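Local coordinates for putative sugar binding protein (Bacteroides vulgatus ATCC 8482, PDB 3KEZ) that probably binds sugars or other nutrients at the outer membrane as a SusD-family protein, and carries a bound calcium ion, at residues 116-121 / 182-187; 191-196 / 255-260; 18-23 / 110-115; 121-126 / 174-179; 201-206 / 217-222. One frame throughout, in Å; residues are numbered along the deposited sequence.

From the N terminus, interaction 3 closes the first long loop. It brings the start of helix 20-34 against helix 109-134. Helix 109-134 then meets helix 166-183 twice. Interaction 4 is the inner of these two contacts and interaction 1 the outer, so the first nests in the second and they share A121. Interaction 2 opens afterwards and ties the start of helix 195-209 to strand 255-259. Interaction 5 nests within it and pairs helix 195-209 with helix 212-229. No loops cross. Interactions 1 and 2 touch through L184 O and R195 NH2. Interactions 4 and 5 touch through I174, which packs on V205 and Y206.

Interaction 1: 116-121 / 182-187; sequences KGQALA and ELLSGD
S185 OG is gripped by one bond within the segments. It accepts from D187 N at 3.0 Å, nearly straight at 167°, and this closes an ST turn just after helix 166-183. No hydrogen bond crosses between 116-121 and 182-187. The contact itself is apolar and rests on L183 and L184. L183 CG lies beside its own backbone N, and CD1 meets both K116 CD and L120 CD1 at 3.8 Å. K116 is fully extended, so its methylenes pass L183 obliquely while NZ forms a salt bridge with D100. This is where helix 166-183 ends against the side of helix 109-134, in the helical, TPR-like part of the SusD fold. G117 CA comes within 4.7 Å of L184 CA. A CB on G117 would clash with L184 CG, so the glycine lets L184 lie against the helix backbone. L184 CD2 reaches Q118 N at 3.4 Å and Q118 CG at 3.6 Å. The Q118 and L184 side chains cross at about a right angle. L184 CD1 meets A121 CB at 4.1 Å. An alanine in place of L184 would probably uncover the backbone at G117 and Q118 and loosen the chain as it leaves helix 166-183. Beyond this apolar patch the Q118 amide is held at both ends, NE2 by D114 and OE1 by Y31. D114 also accepts from S185 N.

Interaction 2: 191-196 / 255-260; sequences GKVNRW and ILFEIV
The F257 ring has V193 CG2 over one face, in a CH-pi contact 3.5 Å from the ring centroid and only 5° off the normal. At the ring edge, near its plane, G191 O lies 3.7 Å from F257 CE1. The W196 indole has R195 CB of its own segment over the centre of one face. F257 belongs to a classic beta bulge, in which L256 and F257 both face I335 of the partner strand 332-336. On the other side of the contact a loop runs into helix 195-209. N194 is the N-cap of that helix, and its OD1 accepts a weak bond from W196 N. L256 CD1 packs on W196 O at 3.9 Å. Two waters bridge the backbones. One accepts from E258 N at 2.8 Å and donates to K192 O. The other donates to G191 O and accepts from V260 N. E258 sits next to the calcium site. Its OE2 bonds N331, a calcium ligand, and its OE1 pairs with K190, so E258 probably helps to position N331. G191 has a positive phi (74°), which favours glycine, and a CB there would clash with V260 CG2, already 3.6 Å from G191 CA. E258 O is buried without a hydrogen-bond partner in the model, and G191 CA makes a C-H...O contact with it at 3.1 Å.

Interaction 3: 18-23 / 110-115; sequences NVLSDI and EYKNDL
Apolar contacts carry this pairing. L20 divides its two methyls between neighbours. L20 CD1 meets the edge of the Y111 ring, 3.4 Å from Y111 CD2. L20 CD2 lies 4.1 Å from K112 CB and equally far from L115 CD1. I23 CG2 adds a contact to L115 CD1 at 3.9 Å. One face of the Y111 ring is covered near its rim by L115 CG of the same helix. Hydrogen bonds stay within 18-23. D22 OD2 takes two backbone donors. N18 N comes at 2.9 Å onto the anti lone pair, and V19 N comes from above the carboxylate plane. These bonds tie the incoming chain to the first turn of helix 20-34. K112 NZ leads away from the contact to a salt bridge with D100, outside the two segments. Further along helix 20-34, E24 touches Y111 and L27 touches L115, so the two helices continue side by side in the TPR-like region.

Interaction 4: 121-126 / 174-179; sequences AIRGMA and ISDLKN
R123 has CG anti to its backbone N (chi1 -169°) and then bends at chi3 (69°), which turns the guanidinium across to the other helix. D176 has CG beside its own backbone N. The two side chains cross at about a right angle. R123 grips the carboxylate side-on with two nitrogens. NE bonds OD2 of D176 at 2.8 Å, and R123 NH2 bonds D176 OD1 at 2.9 Å. Both bonds are nearly straight and lie close to the guanidinium plane, but that plane is turned 27° from the carboxylate. A water donates to D176 OD2 at 2.7 Å and weakly to R123 O. N93 holds R123 NH1, so the charged group has a third fixed point. The grip of R123 would probably favour ionised D176. A leucine in place of R123 removes both bonds, and the buried carboxylate would probably be left poorly compensated. Beside the bridge, L177 CD2 packs on A121 O at 3.8 Å. A CB on G124 would clash with L177 CG, so the glycine lets L177 and D176 close in and the short axes approach to 7.7 Å. This is a close, roughly antiparallel helix pair with a buried salt bridge, within the TPR-like helical part of the SusD fold.

Interaction 5: 201-206 / 217-222; sequences LLSRVY and TMAENA
M218, present as selenomethionine, is at the centre of the first shell. Its CG meets the edge of the Y206 ring, 3.8 Å from CE2. The chain then bends at chi2 (-67°). That bend brings SE and CE of M218 each to 4.0 Å from L202 CD2. On the other flank S203 CB lies 3.9 Å from M218 CB and 3.6 Å from A219 N. S203 OG and A219 CB also touch. The next shell fixes these groups. L202 CD1 covers one face of the Y206 ring, at its rim, from the same helix. The S203 hydroxyl sits in the crowded position between the backbone N and the carbonyl carbon (chi1 80°). From there OG bonds T200 O in its own helix and ND2 of N343. M199 of helix 195-209 also packs on M218, and I174 of helix 166-183 touches Y206. The backbones form an antiparallel helical hairpin. The axes of 201-206 and 217-222 approach to 8.2 Å, their directions 160° apart. No hydrogen bond joins the two segments. Cohesion between these two turns therefore rests on van der Waals contact, and the S203 hydroxyl spends its bonds on T200 and N343.

Interaction 1: 116-121 / 182-187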
# COMPACT_ATOMS: atom_id res chain seq x y z
N LYS A 116 19.40 -5.04 -9.01
CA LYS A 116 19.25 -3.63 -9.34
C LYS A 116 17.78 -3.26 -9.48
O LYS A 116 17.35 -2.20 -9.03
CB LYS A 116 20.02 -3.32 -10.63
CG LYS A 116 19.91 -1.88 -11.16
CD LYS A 116 20.73 -1.72 -12.50
CE LYS A 116 20.46 -0.36 -13.14
NZ LYS A 116 21.29 -0.11 -14.35
N GLY A 117 17.00 -4.11 -10.14
CA GLY A 117 15.55 -3.90 -10.25
C GLY A 117 14.83 -3.83 -8.93
O GLY A 117 13.91 -3.03 -8.72
N GLN A 118 15.23 -4.68 -8.00
CA GLN A 118 14.63 -4.62 -6.66
C GLN A 118 14.86 -3.25 -5.99
O GLN A 118 13.93 -2.64 -5.47
CB GLN A 118 15.14 -5.76 -5.77
CG GLN A 118 14.69 -7.15 -6.21
CD GLN A 118 15.16 -8.20 -5.22
OE1 GLN A 118 15.06 -7.99 -4.03
NE2 GLN A 118 15.66 -9.32 -5.71
N ALA A 119 16.09 -2.75 -6.09
CA ALA A 119 16.46 -1.44 -5.53
C ALA A 119 15.68 -0.29 -6.16
O ALA A 119 15.22 0.62 -5.45
CB ALA A 119 17.95 -1.22 -5.69
N LEU A 120 15.53 -0.33 -7.49
CA LEU A 120 14.74 0.65 -8.23
C LEU A 120 13.25 0.60 -7.83
O LEU A 120 12.66 1.64 -7.57
CB LEU A 120 14.87 0.43 -9.74
CG LEU A 120 16.19 0.94 -10.32
CD1 LEU A 120 16.46 0.39 -11.71
CD2 LEU A 120 16.16 2.48 -10.34
N ALA A 121 12.64 -0.59 -7.81
CA ALA A 121 11.25 -0.72 -7.42
C ALA A 121 10.98 -0.22 -6.00
O ALA A 121 10.03 0.52 -5.77
CB ALA A 121 10.78 -2.18 -7.60
N GLU A 182 11.76 -3.75 -16.30
CA GLU A 182 12.58 -4.24 -17.35
C GLU A 182 13.78 -5.04 -16.84
O GLU A 182 14.48 -5.67 -17.62
CB GLU A 182 13.08 -3.06 -18.16
CG GLU A 182 12.00 -2.27 -18.90
CD GLU A 182 12.42 -0.82 -19.24
OE1 GLU A 182 13.60 -0.46 -19.03
OE2 GLU A 182 11.57 -0.03 -19.69
N LEU A 183 14.05 -4.94 -15.53
CA LEU A 183 15.22 -5.54 -14.91
C LEU A 183 14.90 -6.72 -13.98
O LEU A 183 15.64 -7.70 -13.93
CB LEU A 183 15.99 -4.45 -14.16
CG LEU A 183 16.74 -3.40 -14.98
CD1 LEU A 183 17.34 -2.38 -14.08
CD2 LEU A 183 17.79 -4.04 -15.86
N LEU A 184 13.81 -6.60 -13.23
CA LEU A 184 13.38 -7.60 -12.29
C LEU A 184 13.03 -8.92 -12.94
O LEU A 184 12.45 -8.97 -14.04
CB LEU A 184 12.14 -7.12 -11.53
CG LEU A 184 12.31 -6.07 -10.46
CD1 LEU A 184 11.00 -5.30 -10.25
CD2 LEU A 184 12.78 -6.75 -9.18
N SER A 185 13.32 -10.01 -12.25
CA SER A 185 12.86 -11.33 -12.70
C SER A 185 11.35 -11.45 -12.45
O SER A 185 10.84 -10.84 -11.50
CB SER A 185 13.55 -12.41 -11.90
OG SER A 185 12.97 -13.66 -12.21
N GLY A 186 10.66 -12.21 -13.32
CA GLY A 186 9.27 -12.66 -13.08
C GLY A 186 9.07 -13.90 -12.22
O GLY A 186 7.94 -14.32 -11.95
N ASP A 187 10.17 -14.52 -11.78
CA ASP A 187 10.08 -15.68 -10.89
C ASP A 187 9.46 -15.33 -9.54
O ASP A 187 9.58 -14.20 -9.05
CB ASP A 187 11.47 -16.29 -10.64
CG ASP A 187 12.10 -16.83 -11.91
OD1 ASP A 187 11.45 -16.85 -12.95
OD2 ASP A 187 13.25 -17.25 -11.84

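Interaction 2: 191-196 / 255-260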
# COMPACT_ATOMS: atom_id res chain seq x y z
N GLY A 191 8.89 -12.96 -0.19
CA GLY A 191 9.30 -11.83 0.64
C GLY A 191 10.11 -10.78 -0.10
O GLY A 191 10.62 -9.84 0.53
N LYS A 192 10.21 -10.89 -1.43
CA LYS A 192 10.94 -9.89 -2.23
C LYS A 192 10.08 -9.33 -3.38
O LYS A 192 9.12 -9.98 -3.80
CB LYS A 192 12.25 -10.49 -2.76
CG LYS A 192 13.18 -10.93 -1.61
CD LYS A 192 14.55 -11.39 -2.11
CE LYS A 192 15.39 -11.92 -0.95
NZ LYS A 192 15.08 -11.17 0.29
N VAL A 193 10.43 -8.15 -3.88
CA VAL A 193 9.73 -7.57 -5.05
C VAL A 193 10.15 -8.26 -6.32
O VAL A 193 11.35 -8.51 -6.52
CB VAL A 193 10.00 -6.05 -5.16
CG1 VAL A 193 9.35 -5.48 -6.40
CG2 VAL A 193 9.48 -5.42 -3.92
N ASN A 194 9.16 -8.60 -7.15
CA ASN A 194 9.43 -9.15 -8.50
C ASN A 194 8.77 -8.34 -9.62
O ASN A 194 8.17 -7.29 -9.36
CB ASN A 194 9.16 -10.68 -8.58
CG ASN A 194 7.72 -11.01 -8.71
OD1 ASN A 194 6.92 -10.12 -8.87
ND2 ASN A 194 7.39 -12.32 -8.67
N ARG A 195 8.93 -8.77 -10.87
CA ARG A 195 8.45 -7.95 -11.98
C ARG A 195 6.95 -7.61 -11.87
O ARG A 195 6.52 -6.46 -12.10
CB ARG A 195 8.74 -8.61 -13.32
CG ARG A 195 8.46 -7.70 -14.50
CD ARG A 195 8.80 -8.38 -15.83
NE ARG A 195 10.14 -8.92 -15.80
CZ ARG A 195 10.58 -9.94 -16.54
NH1 ARG A 195 9.76 -10.55 -17.40
NH2 ARG A 195 11.83 -10.36 -16.41
N TRP A 196 6.14 -8.61 -11.52
CA TRP A 196 4.69 -8.45 -11.52
C TRP A 196 4.22 -7.54 -10.39
O TRP A 196 3.33 -6.71 -10.58
CB TRP A 196 4.00 -9.82 -11.51
CG TRP A 196 4.72 -10.84 -12.33
CD1 TRP A 196 5.23 -12.01 -11.89
CD2 TRP A 196 5.07 -10.74 -13.73
NE1 TRP A 196 5.87 -12.68 -12.93
CE2 TRP A 196 5.77 -11.92 -14.06
CE3 TRP A 196 4.86 -9.78 -14.72
CZ2 TRP A 196 6.26 -12.17 -15.34
CZ3 TRP A 196 5.37 -10.02 -15.99
CH2 TRP A 196 6.04 -11.21 -16.29
N ILE A 255 -0.51 -13.26 -3.82
CA ILE A 255 0.34 -12.16 -3.31
C ILE A 255 1.64 -12.03 -4.12
O ILE A 255 2.47 -12.95 -4.16
CB ILE A 255 0.72 -12.29 -1.83
CG1 ILE A 255 -0.55 -12.36 -0.94
CG2 ILE A 255 1.66 -11.10 -1.44
CD1 ILE A 255 -0.31 -13.01 0.46
N LEU A 256 1.80 -10.87 -4.73
CA LEU A 256 2.90 -10.57 -5.61
C LEU A 256 4.07 -9.95 -4.84
O LEU A 256 5.23 -10.01 -5.27
CB LEU A 256 2.43 -9.66 -6.73
CG LEU A 256 1.24 -10.13 -7.57
CD1 LEU A 256 0.84 -9.05 -8.67
CD2 LEU A 256 1.54 -11.48 -8.27
N PHE A 257 3.76 -9.31 -3.72
CA PHE A 257 4.82 -8.88 -2.81
C PHE A 257 4.31 -8.99 -1.39
O PHE A 257 3.32 -8.34 -1.01
CB PHE A 257 5.30 -7.47 -3.13
CG PHE A 257 6.36 -6.94 -2.16
CD1 PHE A 257 7.42 -7.73 -1.74
CD2 PHE A 257 6.34 -5.61 -1.77
CE1 PHE A 257 8.39 -7.25 -0.91
CE2 PHE A 257 7.32 -5.10 -0.91
CZ PHE A 257 8.36 -5.94 -0.49
N GLU A 258 5.02 -9.82 -0.63
CA GLU A 258 4.67 -10.19 0.73
C GLU A 258 5.77 -9.69 1.68
O GLU A 258 6.96 -9.87 1.40
CB GLU A 258 4.53 -11.73 0.80
CG GLU A 258 4.02 -12.26 2.13
CD GLU A 258 3.64 -13.73 2.12
OE1 GLU A 258 4.27 -14.55 1.42
OE2 GLU A 258 2.73 -14.07 2.87
N ILE A 259 5.39 -8.97 2.75
CA ILE A 259 6.28 -8.74 3.87
C ILE A 259 6.22 -10.00 4.72
O ILE A 259 5.13 -10.39 5.19
CB ILE A 259 5.92 -7.49 4.73
CG1 ILE A 259 5.87 -6.19 3.89
CG2 ILE A 259 6.86 -7.36 5.93
CD1 ILE A 259 7.19 -5.81 3.17
N VAL A 260 7.38 -10.64 4.90
CA VAL A 260 7.52 -11.86 5.70
C VAL A 260 7.97 -11.52 7.13
O VAL A 260 9.05 -10.97 7.34
CB VAL A 260 8.52 -12.84 5.06
CG1 VAL A 260 8.69 -14.09 5.95
CG2 VAL A 260 8.03 -13.25 3.65
O HOH W 1 6.92 -11.38 -2.04
O HOH W 2 9.88 -9.55 3.49

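Interaction 3: 18-23 / 110-115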
# COMPACT_ATOMS: atom_id res chain seq x y z
N ASN A 18 31.78 -3.97 -2.68
CA ASN A 18 32.88 -4.47 -3.45
C ASN A 18 32.51 -5.65 -4.34
O ASN A 18 33.10 -5.83 -5.39
CB ASN A 18 33.98 -4.90 -2.48
CG ASN A 18 34.64 -3.72 -1.79
OD1 ASN A 18 34.78 -3.70 -0.57
ND2 ASN A 18 35.05 -2.73 -2.58
N VAL A 19 31.55 -6.47 -3.91
CA VAL A 19 31.15 -7.68 -4.64
C VAL A 19 29.63 -7.75 -4.62
O VAL A 19 28.98 -7.05 -3.84
CB VAL A 19 31.76 -8.94 -3.98
CG1 VAL A 19 33.26 -8.92 -4.09
CG2 VAL A 19 31.39 -9.01 -2.49
N LEU A 20 29.05 -8.59 -5.47
CA LEU A 20 27.60 -8.68 -5.57
C LEU A 20 26.91 -8.98 -4.25
O LEU A 20 25.83 -8.45 -3.97
CB LEU A 20 27.17 -9.74 -6.60
CG LEU A 20 26.74 -9.30 -8.00
CD1 LEU A 20 25.95 -10.41 -8.62
CD2 LEU A 20 25.90 -8.02 -7.98
N SER A 21 27.51 -9.85 -3.46
CA SER A 21 26.88 -10.28 -2.24
C SER A 21 26.71 -9.11 -1.26
O SER A 21 25.86 -9.17 -0.35
CB SER A 21 27.73 -11.39 -1.62
OG SER A 21 29.03 -10.91 -1.35
N ASP A 22 27.49 -8.05 -1.44
CA ASP A 22 27.28 -6.82 -0.68
C ASP A 22 25.96 -6.15 -1.05
O ASP A 22 25.30 -5.50 -0.20
CB ASP A 22 28.45 -5.84 -0.84
CG ASP A 22 29.78 -6.41 -0.34
OD1 ASP A 22 29.79 -7.05 0.75
OD2 ASP A 22 30.81 -6.18 -1.02
N ILE A 23 25.58 -6.26 -2.33
CA ILE A 23 24.31 -5.74 -2.78
C ILE A 23 23.22 -6.55 -2.13
O ILE A 23 22.26 -5.99 -1.63
CB ILE A 23 24.09 -5.81 -4.30
CG1 ILE A 23 25.21 -5.07 -5.05
CG2 ILE A 23 22.67 -5.23 -4.62
CD1 ILE A 23 25.26 -3.60 -4.72
N GLU A 110 21.68 -11.64 -15.22
CA GLU A 110 20.26 -11.65 -14.83
C GLU A 110 20.06 -11.43 -13.33
O GLU A 110 19.20 -10.66 -12.89
CB GLU A 110 19.58 -12.97 -15.20
CG GLU A 110 19.18 -13.02 -16.63
CD GLU A 110 18.37 -14.27 -16.97
OE1 GLU A 110 17.68 -14.82 -16.07
OE2 GLU A 110 18.43 -14.69 -18.15
N TYR A 111 20.85 -12.15 -12.54
CA TYR A 111 20.80 -12.05 -11.10
C TYR A 111 21.11 -10.61 -10.71
O TYR A 111 20.36 -10.00 -9.94
CB TYR A 111 21.79 -13.04 -10.48
CG TYR A 111 21.96 -12.87 -8.99
CD1 TYR A 111 20.93 -13.12 -8.12
CD2 TYR A 111 23.17 -12.44 -8.47
CE1 TYR A 111 21.09 -12.95 -6.75
CE2 TYR A 111 23.33 -12.25 -7.12
CZ TYR A 111 22.29 -12.51 -6.27
OH TYR A 111 22.47 -12.32 -4.92
N LYS A 112 22.20 -10.06 -11.24
CA LYS A 112 22.53 -8.66 -10.97
C LYS A 112 21.43 -7.72 -11.47
O LYS A 112 21.07 -6.78 -10.77
CB LYS A 112 23.89 -8.28 -11.56
CG LYS A 112 24.24 -6.78 -11.57
CD LYS A 112 23.99 -6.21 -12.96
CE LYS A 112 23.97 -4.72 -12.99
NZ LYS A 112 24.08 -4.24 -14.41
N ASN A 113 20.89 -7.97 -12.66
CA ASN A 113 19.80 -7.12 -13.12
C ASN A 113 18.61 -7.13 -12.16
O ASN A 113 18.01 -6.08 -11.90
CB ASN A 113 19.39 -7.46 -14.56
CG ASN A 113 20.38 -6.91 -15.57
OD1 ASN A 113 21.12 -5.96 -15.26
ND2 ASN A 113 20.45 -7.52 -16.73
N ASP A 114 18.28 -8.29 -11.62
CA ASP A 114 17.15 -8.37 -10.68
C ASP A 114 17.42 -7.62 -9.37
O ASP A 114 16.54 -6.92 -8.85
CB ASP A 114 16.82 -9.82 -10.38
CG ASP A 114 15.68 -9.95 -9.40
OD1 ASP A 114 14.51 -9.77 -9.81
OD2 ASP A 114 15.98 -10.22 -8.22
N LEU A 115 18.64 -7.76 -8.84
CA LEU A 115 19.02 -7.03 -7.64
C LEU A 115 18.87 -5.52 -7.89
O LEU A 115 18.33 -4.80 -7.06
CB LEU A 115 20.45 -7.37 -7.22
CG LEU A 115 20.84 -8.77 -6.74
CD1 LEU A 115 22.29 -8.75 -6.28
CD2 LEU A 115 19.93 -9.23 -5.63

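Interaction 4: 121-126 / 174-179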
# COMPACT_ATOMS: atom_id res chain seq x y z
N ALA A 121 12.64 -0.59 -7.81
CA ALA A 121 11.25 -0.72 -7.42
C ALA A 121 10.98 -0.22 -6.00
O ALA A 121 10.03 0.52 -5.77
CB ALA A 121 10.78 -2.18 -7.60
N ILE A 122 11.85 -0.58 -5.07
CA ILE A 122 11.76 -0.16 -3.70
C ILE A 122 11.91 1.35 -3.58
O ILE A 122 11.14 1.96 -2.90
CB ILE A 122 12.77 -0.92 -2.81
CG1 ILE A 122 12.33 -2.38 -2.70
CG2 ILE A 122 12.83 -0.37 -1.38
CD1 ILE A 122 13.39 -3.35 -2.15
N ARG A 123 12.87 1.96 -4.27
CA ARG A 123 13.01 3.42 -4.23
C ARG A 123 11.75 4.12 -4.74
O ARG A 123 11.35 5.13 -4.18
CB ARG A 123 14.24 3.91 -4.98
CG ARG A 123 14.54 5.40 -4.72
CD ARG A 123 15.94 5.76 -5.24
NE ARG A 123 15.99 5.72 -6.70
CZ ARG A 123 17.08 5.93 -7.44
NH1 ARG A 123 18.25 6.21 -6.87
NH2 ARG A 123 16.98 5.88 -8.77
N GLY A 124 11.17 3.59 -5.83
CA GLY A 124 9.93 4.13 -6.38
C GLY A 124 8.76 4.02 -5.40
O GLY A 124 8.01 4.97 -5.22
N MSE A 125 8.62 2.84 -4.80
CA MSE A 125 7.62 2.60 -3.77
C MSE A 125 7.79 3.57 -2.62
O MSE A 125 6.81 4.17 -2.15
CB MSE A 125 7.71 1.16 -3.26
CG MSE A 125 6.68 0.84 -2.21
SE MSE A 125 7.07 -0.95 -1.49
CE MSE A 125 7.04 -1.96 -3.16
N ALA A 126 9.01 3.68 -2.13
CA ALA A 126 9.24 4.50 -0.93
C ALA A 126 8.98 5.98 -1.22
O ALA A 126 8.36 6.68 -0.39
CB ALA A 126 10.66 4.28 -0.38
N ILE A 174 7.96 7.04 -11.36
CA ILE A 174 7.62 6.30 -12.59
C ILE A 174 8.90 5.82 -13.29
O ILE A 174 8.99 4.67 -13.75
CB ILE A 174 6.72 7.19 -13.52
CG1 ILE A 174 5.33 7.35 -12.88
CG2 ILE A 174 6.57 6.61 -14.92
CD1 ILE A 174 4.42 8.43 -13.55
N SER A 175 9.91 6.68 -13.34
CA SER A 175 11.18 6.27 -13.94
C SER A 175 11.79 5.06 -13.24
O SER A 175 12.20 4.13 -13.91
CB SER A 175 12.20 7.40 -13.96
OG SER A 175 13.42 6.93 -14.42
N ASP A 176 11.84 5.08 -11.90
CA ASP A 176 12.40 3.95 -11.15
C ASP A 176 11.59 2.69 -11.40
O ASP A 176 12.12 1.64 -11.76
CB ASP A 176 12.41 4.27 -9.64
CG ASP A 176 13.51 5.23 -9.23
OD1 ASP A 176 14.38 5.57 -10.08
OD2 ASP A 176 13.53 5.63 -8.02
N LEU A 177 10.27 2.80 -11.25
CA LEU A 177 9.42 1.61 -11.39
C LEU A 177 9.42 1.05 -12.79
O LEU A 177 9.51 -0.17 -12.99
CB LEU A 177 8.00 1.86 -10.86
CG LEU A 177 7.78 1.79 -9.36
CD1 LEU A 177 6.44 2.47 -8.93
CD2 LEU A 177 7.85 0.32 -8.84
N LYS A 178 9.34 1.92 -13.79
CA LYS A 178 9.34 1.45 -15.16
C LYS A 178 10.61 0.67 -15.47
O LYS A 178 10.59 -0.39 -16.09
CB LYS A 178 9.23 2.65 -16.10
CG LYS A 178 8.92 2.27 -17.53
CD LYS A 178 8.51 3.49 -18.35
CE LYS A 178 8.49 3.13 -19.84
NZ LYS A 178 7.51 2.01 -20.16
N ASN A 179 11.73 1.25 -15.07
CA ASN A 179 13.03 0.62 -15.23
C ASN A 179 13.13 -0.69 -14.48
O ASN A 179 13.70 -1.64 -14.99
CB ASN A 179 14.11 1.59 -14.77
CG ASN A 179 14.40 2.64 -15.81
OD1 ASN A 179 14.59 2.32 -16.98
ND2 ASN A 179 14.44 3.90 -15.39
O HOH W 3 11.74 6.97 -6.58

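Interaction 5: 201-206 / 217-222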
# COMPACT_ATOMS: atom_id res chain seq x y z
N LEU A 201 2.26 -2.08 -8.93
CA LEU A 201 2.44 -0.79 -8.21
C LEU A 201 2.50 0.33 -9.25
O LEU A 201 1.83 1.33 -9.11
CB LEU A 201 3.70 -0.76 -7.35
CG LEU A 201 4.02 0.49 -6.53
CD1 LEU A 201 2.78 0.94 -5.74
CD2 LEU A 201 5.22 0.24 -5.59
N LEU A 202 3.25 0.10 -10.33
CA LEU A 202 3.41 1.14 -11.34
C LEU A 202 2.03 1.50 -11.95
O LEU A 202 1.76 2.67 -12.16
CB LEU A 202 4.42 0.74 -12.43
CG LEU A 202 4.58 1.75 -13.57
CD1 LEU A 202 4.77 3.20 -13.05
CD2 LEU A 202 5.72 1.34 -14.48
N SER A 203 1.18 0.49 -12.17
CA SER A 203 -0.18 0.74 -12.62
C SER A 203 -0.98 1.60 -11.67
O SER A 203 -1.72 2.47 -12.09
CB SER A 203 -0.95 -0.58 -12.97
OG SER A 203 -1.46 -1.25 -11.82
N ARG A 204 -0.80 1.38 -10.38
CA ARG A 204 -1.43 2.23 -9.37
C ARG A 204 -0.91 3.65 -9.49
O ARG A 204 -1.69 4.63 -9.46
CB ARG A 204 -1.17 1.67 -7.94
CG ARG A 204 -1.99 2.41 -6.87
CD ARG A 204 -1.41 2.23 -5.50
NE ARG A 204 -1.26 0.84 -5.13
CZ ARG A 204 -0.54 0.42 -4.09
NH1 ARG A 204 0.12 1.28 -3.35
NH2 ARG A 204 -0.45 -0.85 -3.80
N VAL A 205 0.41 3.79 -9.62
CA VAL A 205 1.01 5.11 -9.67
C VAL A 205 0.47 5.87 -10.90
O VAL A 205 0.06 7.01 -10.77
CB VAL A 205 2.53 5.07 -9.68
CG1 VAL A 205 3.11 6.51 -9.89
CG2 VAL A 205 3.08 4.45 -8.37
N TYR A 206 0.37 5.20 -12.04
CA TYR A 206 -0.25 5.81 -13.21
C TYR A 206 -1.70 6.25 -12.99
O TYR A 206 -2.13 7.28 -13.53
CB TYR A 206 -0.14 4.89 -14.43
CG TYR A 206 1.26 4.79 -15.08
CD1 TYR A 206 1.96 5.93 -15.46
CD2 TYR A 206 1.78 3.56 -15.47
CE1 TYR A 206 3.17 5.85 -16.11
CE2 TYR A 206 3.01 3.46 -16.17
CZ TYR A 206 3.67 4.62 -16.48
OH TYR A 206 4.83 4.58 -17.14
N THR A 217 -2.18 -0.58 -19.54
CA THR A 217 -1.16 -1.45 -20.11
C THR A 217 -0.40 -2.18 -19.04
O THR A 217 -0.16 -3.41 -19.15
CB THR A 217 -0.19 -0.69 -21.02
OG1 THR A 217 -0.96 -0.12 -22.06
CG2 THR A 217 0.94 -1.64 -21.62
N MSE A 218 0.01 -1.46 -18.01
CA MSE A 218 0.83 -2.10 -16.97
C MSE A 218 0.00 -3.12 -16.14
O MSE A 218 0.53 -4.19 -15.80
CB MSE A 218 1.48 -1.08 -16.02
CG MSE A 218 2.67 -0.35 -16.56
SE MSE A 218 4.18 -1.56 -16.84
CE MSE A 218 5.17 -0.38 -18.00
N ALA A 219 -1.26 -2.79 -15.82
CA ALA A 219 -2.11 -3.74 -15.06
C ALA A 219 -2.38 -5.01 -15.86
O ALA A 219 -2.26 -6.14 -15.33
CB ALA A 219 -3.41 -3.07 -14.62
N GLU A 220 -2.69 -4.84 -17.14
CA GLU A 220 -2.96 -5.97 -18.00
C GLU A 220 -1.74 -6.87 -18.16
O GLU A 220 -1.87 -8.08 -18.16
CB GLU A 220 -3.48 -5.55 -19.39
CG GLU A 220 -4.88 -4.99 -19.35
CD GLU A 220 -5.57 -4.97 -20.74
OE1 GLU A 220 -5.37 -4.00 -21.49
OE2 GLU A 220 -6.37 -5.89 -21.03
N ASN A 221 -0.56 -6.28 -18.31
CA ASN A 221 0.67 -7.06 -18.46
C ASN A 221 1.08 -7.71 -17.13
O ASN A 221 1.58 -8.83 -17.13
CB ASN A 221 1.79 -6.20 -19.04
CG ASN A 221 1.55 -5.86 -20.52
OD1 ASN A 221 0.98 -6.65 -21.26
ND2 ASN A 221 2.03 -4.72 -20.94
N ALA A 222 0.81 -7.02 -16.02
CA ALA A 222 1.09 -7.59 -14.69
C ALA A 222 0.29 -8.88 -14.52
O ALA A 222 0.82 -9.90 -14.01
CB ALA A 222 0.72 -6.62 -13.60